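Local coordinates for sucrose 6(F)-phosphate phosphorylase (Thermoanaerobacterium thermosaccharolyticum DSM 571, PDB 6S9V), which is a carbohydrate-active phosphorylase built on the TIM-barrel catalytic domain of the alpha-amylase family, at residues F268-F273 with I300-M305; I207-A212 with L250-S255. All coordinates share one frame; numbering follows the deposited sequence. Where two conformers were deposited one is given.

Contact 1: F268-F273 with I300-M305; sequences FLIYDF and INQFTM
Y271 pairs with F303 where two parallel strands of the barrel, 269-271 and 302-304, lie side by side. F303 N donates to I270 O at 3.0 Å. D272 N donates to F303 O at 2.9 Å. The tight part lies just beyond. M305 CG sits between its backbone N and carbonyl carbon (chi1 72°), the chain runs extended to SD, and the bend at chi3 turns CE toward two rings. The methyl CE comes very close to Y271 CD1, at 3.2 Å, and meets F273 CE1 at 3.5 Å, while M305 SD makes an oblique Met-aromatic contact with the F273 ring. Q302 points to the same face of the sheet as I270, opposite Y271 and F303. Q302 OE1 rests 3.0 Å from D272 CA, and NE2 bonds to P299 O. The looser side is at partly exposed N301. L269 CD2 stays 3.9 Å from N301 O, and one water donates to both F268 O and N301 O. D272 carries a salt bridge to R298, and its OD1 accepts from Y294 OH and caps I274 N and L275 N in the turn leading into helix 275-285. This buried carboxylate is therefore well compensated and probably stays ionised.

Contact 2: I207-A212 with L250-S255; sequences IVRLDA and LLEVHS
R209 and L210 run parallel to L250 and L251, joined by L250 N to V208 O (2.8 Å) and L210 N to L250 O (2.9 Å), with a weak third bond from E252 N to L210 O as the strands part. The main side-chain contact is R209 with E252. The R209 chain, extended from CG to NE, carries the guanidinium out to E252. E252 CB lies over one face of it, and E252 CG is 3.3 Å from R209 NH2. E252 OE1 is 3.5 Å from R209 NH2 but well out of the guanidinium plane, so this salt bridge is purely electrostatic. The same OE1 accepts from A212 N at 2.8 Å, from above the carboxylate plane. D211 OD1 meets R209 NH1 in the guanidinium plane at 3.2 Å, and NH1 also bridges to D96. D211 OD1 and E252 OE1, both acceptors, lie 3.4 Å apart, with R209 beside them. A sulfate at R209 and a BTB molecule at D211 probably come from the crystallisation liquor but are consistent with a pocket. An Arg-x-Asp at the end of one barrel strand, with a Glu after the next, is as in the active site of alpha-amylase family relatives.

How the contacts relate
The centres of contacts 1 and 2 are about 10 Å apart in the closed parallel barrel of eight strands. Contact 2 comes first along the chain and joins strands 207-210 and 248-251, with helix 230-244 between them. Helix 257-265 then leads to strand 269-271, which opens contact 1 with strand 302-304. Strands 248-251 and 269-271 are neighbours, and a probable backbone hydrogen bond runs from L251 N to L269 O (3.0 Å). The four strands are thus consecutive in the barrel wall. Y271 packs its hydroxyl against R209 and L250, and the F273 ring stacks on H254. Y271 of contact 1 therefore flanks the R209 and E252 side chains of contact 2.

Contact 1: F268-F273 with I300-M305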
loop_
_atom_site.group_PDB
_atom_site.type_symbol
_atom_site.label_atom_id
_atom_site.label_comp_id
_atom_site.label_asym_id
_atom_site.label_seq_id
_atom_site.Cartn_x
_atom_site.Cartn_y
_atom_site.Cartn_z
ATOM N N PHE A 268 -13.663 -2.590 -8.343
ATOM C CA PHE A 268 -12.879 -1.950 -7.296
ATOM C C PHE A 268 -11.408 -1.869 -7.689
ATOM O O PHE A 268 -10.846 -2.824 -8.235
ATOM C CB PHE A 268 -13.010 -2.706 -5.965
ATOM C CG PHE A 268 -14.400 -2.678 -5.389
ATOM C CD1 PHE A 268 -14.829 -1.606 -4.623
ATOM C CD2 PHE A 268 -15.270 -3.728 -5.608
ATOM C CE1 PHE A 268 -16.108 -1.581 -4.096
ATOM C CE2 PHE A 268 -16.549 -3.707 -5.083
ATOM C CZ PHE A 268 -16.966 -2.629 -4.329
ATOM N N LEU A 269 -10.790 -0.726 -7.406
ATOM C CA LEU A 269 -9.347 -0.588 -7.565
ATOM C C LEU A 269 -8.607 -1.360 -6.476
ATOM O O LEU A 269 -8.990 -1.331 -5.306
ATOM C CB LEU A 269 -8.938 0.886 -7.517
ATOM C CG LEU A 269 -9.466 1.771 -8.650
ATOM C CD1 LEU A 269 -9.311 3.245 -8.327
ATOM C CD2 LEU A 269 -8.712 1.439 -9.929
ATOM N N ILE A 270 -7.539 -2.047 -6.878
ATOM C CA ILE A 270 -6.732 -2.855 -5.974
ATOM C C ILE A 270 -5.256 -2.543 -6.179
ATOM O O ILE A 270 -4.847 -1.923 -7.161
ATOM C CB ILE A 270 -6.967 -4.371 -6.163
ATOM C CG1 ILE A 270 -6.567 -4.798 -7.581
ATOM C CG2 ILE A 270 -8.424 -4.728 -5.871
ATOM C CD1 ILE A 270 -6.511 -6.302 -7.781
ATOM N N TYR A 271 -4.451 -3.032 -5.235
ATOM C CA TYR A 271 -3.006 -3.010 -5.360
ATOM C C TYR A 271 -2.519 -4.297 -6.012
ATOM O O TYR A 271 -3.024 -5.385 -5.724
ATOM C CB TYR A 271 -2.333 -2.885 -3.998
ATOM C CG TYR A 271 -2.361 -1.511 -3.392
ATOM C CD1 TYR A 271 -1.506 -0.517 -3.852
ATOM C CD2 TYR A 271 -3.213 -1.216 -2.339
ATOM C CE1 TYR A 271 -1.512 0.742 -3.287
ATOM C CE2 TYR A 271 -3.231 0.039 -1.770
ATOM C CZ TYR A 271 -2.374 1.014 -2.246
ATOM O OH TYR A 271 -2.386 2.266 -1.687
ATOM N N ASP A 272 -1.498 -4.175 -6.845
ATOM C CA ASP A 272 -0.858 -5.350 -7.426
ATOM C C ASP A 272 0.149 -5.878 -6.407
ATOM O O ASP A 272 1.295 -5.442 -6.357
ATOM C CB ASP A 272 -0.193 -5.003 -8.751
ATOM C CG ASP A 272 0.254 -6.241 -9.512
ATOM O OD1 ASP A 272 0.506 -7.272 -8.857
ATOM O OD2 ASP A 272 0.332 -6.191 -10.759
ATOM N N PHE A 273 -0.294 -6.815 -5.570
ATOM C CA PHE A 273 0.570 -7.404 -4.549
ATOM C C PHE A 273 1.280 -8.668 -5.022
ATOM O O PHE A 273 1.991 -9.301 -4.227
ATOM C CB PHE A 273 -0.241 -7.697 -3.286
ATOM C CG PHE A 273 -0.580 -6.457 -2.466
ATOM C CD1 PHE A 273 0.367 -5.455 -2.238
ATOM C CD2 PHE A 273 -1.849 -6.299 -1.934
ATOM C CE1 PHE A 273 0.053 -4.334 -1.481
ATOM C CE2 PHE A 273 -2.172 -5.179 -1.178
ATOM C CZ PHE A 273 -1.227 -4.195 -0.951
ATOM N N ILE A 300 -5.990 -5.190 -15.280
ATOM C CA ILE A 300 -5.061 -4.094 -15.528
ATOM C C ILE A 300 -5.309 -2.891 -14.629
ATOM O O ILE A 300 -4.440 -2.013 -14.536
ATOM C CB ILE A 300 -5.083 -3.640 -17.000
ATOM C CG1 ILE A 300 -6.409 -2.979 -17.357
ATOM C CG2 ILE A 300 -4.814 -4.827 -17.919
ATOM C CD1 ILE A 300 -6.429 -2.426 -18.773
ATOM N N ASN A 301 -6.473 -2.800 -13.988
ATOM C CA ASN A 301 -6.790 -1.619 -13.179
ATOM C C ASN A 301 -6.303 -1.838 -11.745
ATOM O O ASN A 301 -7.054 -2.014 -10.785
ATOM C CB ASN A 301 -8.270 -1.285 -13.282
ATOM C CG ASN A 301 -8.603 -0.617 -14.619
ATOM O OD1 ASN A 301 -8.383 0.586 -14.805
ATOM N ND2 ASN A 301 -9.090 -1.405 -15.564
ATOM N N GLN A 302 -4.980 -1.829 -11.636
ATOM C CA GLN A 302 -4.274 -2.000 -10.379
ATOM C C GLN A 302 -3.246 -0.890 -10.211
ATOM O O GLN A 302 -2.747 -0.325 -11.186
ATOM C CB GLN A 302 -3.545 -3.336 -10.319
ATOM C CG GLN A 302 -4.379 -4.549 -10.641
ATOM C CD GLN A 302 -3.662 -5.828 -10.244
ATOM O OE1 GLN A 302 -3.286 -6.005 -9.083
ATOM N NE2 GLN A 302 -3.443 -6.709 -11.211
ATOM N N PHE A 303 -2.921 -0.592 -8.957
ATOM C CA PHE A 303 -1.782 0.255 -8.639
ATOM C C PHE A 303 -0.576 -0.648 -8.447
ATOM O O PHE A 303 -0.607 -1.545 -7.597
ATOM C CB PHE A 303 -2.053 1.081 -7.392
ATOM C CG PHE A 303 -2.948 2.253 -7.636
ATOM C CD1 PHE A 303 -4.294 2.067 -7.889
ATOM C CD2 PHE A 303 -2.442 3.538 -7.618
ATOM C CE1 PHE A 303 -5.125 3.150 -8.110
ATOM C CE2 PHE A 303 -3.263 4.624 -7.841
ATOM C CZ PHE A 303 -4.606 4.431 -8.092
ATOM N N THR A 304 0.460 -0.440 -9.257
ATOM C CA THR A 304 1.639 -1.288 -9.190
ATOM C C THR A 304 2.704 -0.677 -8.289
ATOM O O THR A 304 2.748 0.534 -8.049
ATOM C CB THR A 304 2.246 -1.536 -10.571
ATOM O OG1 THR A 304 2.767 -0.312 -11.103
ATOM C CG2 THR A 304 1.214 -2.118 -11.520
ATOM N N MET A 305 3.572 -1.548 -7.789
ATOM C CA MET A 305 4.647 -1.130 -6.911
ATOM C C MET A 305 5.707 -2.210 -6.961
ATOM O O MET A 305 5.446 -3.344 -7.363
ATOM C CB MET A 305 4.153 -0.929 -5.481
ATOM C CG MET A 305 3.828 -2.251 -4.788
ATOM S SD MET A 305 2.817 -2.045 -3.320
ATOM C CE MET A 305 1.198 -2.257 -4.047
HETATM O O HOH W 1 -9.702 -2.693 -10.575
HETATM O O HOH W 2 2.973 -4.117 -7.977
#

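Contact 2: I207-A212 with L250-S255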
loop_
_atom_site.group_PDB
_atom_site.type_symbol
_atom_site.label_atom_id
_atom_site.label_comp_id
_atom_site.label_asym_id
_atom_site.label_seq_id
_atom_site.Cartn_x
_atom_site.Cartn_y
_atom_site.Cartn_z
ATOM N N ILE A 207 -8.089 10.367 -4.117
ATOM C CA ILE A 207 -8.039 8.921 -3.976
ATOM C C ILE A 207 -7.860 8.583 -2.506
ATOM O O ILE A 207 -7.057 9.212 -1.810
ATOM C CB ILE A 207 -6.902 8.307 -4.822
ATOM C CG1 ILE A 207 -6.962 8.842 -6.256
ATOM C CG2 ILE A 207 -6.987 6.797 -4.800
ATOM C CD1 ILE A 207 -5.781 8.414 -7.111
ATOM N N VAL A 208 -8.602 7.590 -2.033
ATOM C CA VAL A 208 -8.545 7.205 -0.628
ATOM C C VAL A 208 -8.246 5.718 -0.549
ATOM O O VAL A 208 -8.983 4.894 -1.111
ATOM C CB VAL A 208 -9.837 7.543 0.128
ATOM C CG1 VAL A 208 -9.849 6.880 1.501
ATOM C CG2 VAL A 208 -9.958 9.052 0.292
ATOM N N ARG A 209 -7.183 5.375 0.168
ATOM C CA ARG A 209 -6.804 3.998 0.417
ATOM C C ARG A 209 -7.554 3.496 1.643
ATOM O O ARG A 209 -7.498 4.116 2.709
ATOM C CB ARG A 209 -5.292 3.921 0.644
ATOM C CG ARG A 209 -4.722 2.560 1.056
ATOM C CD ARG A 209 -3.214 2.722 1.302
ATOM N NE ARG A 209 -2.501 1.475 1.584
ATOM C CZ ARG A 209 -2.468 0.872 2.770
ATOM N NH1 ARG A 209 -3.140 1.379 3.801
ATOM N NH2 ARG A 209 -1.770 -0.247 2.920
ATOM N N LEU A 210 -8.256 2.377 1.492
ATOM C CA LEU A 210 -8.977 1.760 2.603
ATOM C C LEU A 210 -8.038 0.786 3.304
ATOM O O LEU A 210 -7.878 -0.364 2.884
ATOM C CB LEU A 210 -10.232 1.059 2.104
ATOM C CG LEU A 210 -11.286 1.945 1.435
ATOM C CD1 LEU A 210 -12.573 1.178 1.273
ATOM C CD2 LEU A 210 -11.541 3.227 2.215
ATOM N N ASP A 211 -7.446 1.240 4.403
ATOM C CA ASP A 211 -6.494 0.431 5.145
ATOM C C ASP A 211 -7.195 -0.741 5.828
ATOM O O ASP A 211 -8.241 -0.570 6.458
ATOM C CB ASP A 211 -5.794 1.299 6.189
ATOM C CG ASP A 211 -4.885 0.498 7.096
ATOM O OD1 ASP A 211 -3.871 -0.032 6.599
ATOM O OD2 ASP A 211 -5.174 0.404 8.308
ATOM N N ALA A 212 -6.613 -1.934 5.696
ATOM C CA ALA A 212 -7.063 -3.111 6.433
ATOM C C ALA A 212 -8.552 -3.368 6.217
ATOM O O ALA A 212 -9.241 -3.880 7.097
ATOM C CB ALA A 212 -6.752 -2.973 7.928
ATOM N N LEU A 250 -9.226 2.993 -3.209
ATOM C CA LEU A 250 -8.182 2.008 -3.487
ATOM C C LEU A 250 -8.157 1.047 -2.305
ATOM O O LEU A 250 -7.851 1.451 -1.178
ATOM C CB LEU A 250 -6.829 2.695 -3.682
ATOM C CG LEU A 250 -5.573 1.845 -3.826
ATOM C CD1 LEU A 250 -5.708 0.771 -4.886
ATOM C CD2 LEU A 250 -4.397 2.773 -4.130
ATOM N N LEU A 251 -8.537 -0.204 -2.543
ATOM C CA LEU A 251 -8.645 -1.190 -1.475
ATOM C C LEU A 251 -7.313 -1.894 -1.266
ATOM O O LEU A 251 -6.686 -2.345 -2.226
ATOM C CB LEU A 251 -9.728 -2.222 -1.782
ATOM C CG LEU A 251 -11.171 -1.724 -1.809
ATOM C CD1 LEU A 251 -11.401 -0.558 -2.740
ATOM C CD2 LEU A 251 -12.089 -2.905 -2.168
ATOM N N GLU A 252 -6.894 -1.992 -0.006
ATOM C CA GLU A 252 -5.697 -2.738 0.369
ATOM C C GLU A 252 -6.121 -4.070 0.966
ATOM O O GLU A 252 -6.631 -4.115 2.087
ATOM C CB GLU A 252 -4.850 -1.964 1.373
ATOM C CG GLU A 252 -3.658 -2.771 1.896
ATOM C CD GLU A 252 -3.802 -3.190 3.357
ATOM O OE1 GLU A 252 -4.262 -2.379 4.179
ATOM O OE2 GLU A 252 -3.472 -4.352 3.678
ATOM N N VAL A 253 -5.895 -5.152 0.224
ATOM C CA VAL A 253 -6.287 -6.491 0.644
ATOM C C VAL A 253 -5.117 -7.417 0.337
ATOM O O VAL A 253 -4.768 -7.611 -0.833
ATOM C CB VAL A 253 -7.561 -6.980 -0.064
ATOM C CG1 VAL A 253 -7.920 -8.418 0.337
ATOM C CG2 VAL A 253 -8.724 -6.047 0.239
ATOM N N HIS A 254 -4.506 -7.971 1.379
ATOM C CA HIS A 254 -3.534 -9.049 1.238
ATOM C C HIS A 254 -4.304 -10.359 1.359
ATOM O O HIS A 254 -4.743 -10.731 2.451
ATOM C CB HIS A 254 -2.446 -8.937 2.297
ATOM C CG HIS A 254 -1.538 -7.767 2.094
ATOM N ND1 HIS A 254 -0.665 -7.683 1.032
ATOM C CD2 HIS A 254 -1.393 -6.618 2.794
ATOM C CE1 HIS A 254 0.005 -6.546 1.106
ATOM N NE2 HIS A 254 -0.415 -5.884 2.169
ATOM N N SER A 255 -4.475 -11.058 0.242
ATOM C CA SER A 255 -5.256 -12.286 0.235
ATOM C C SER A 255 -4.836 -13.130 -0.962
ATOM O O SER A 255 -3.997 -12.727 -1.769
ATOM C CB SER A 255 -6.759 -11.987 0.192
ATOM O OG SER A 255 -7.508 -13.189 0.195
#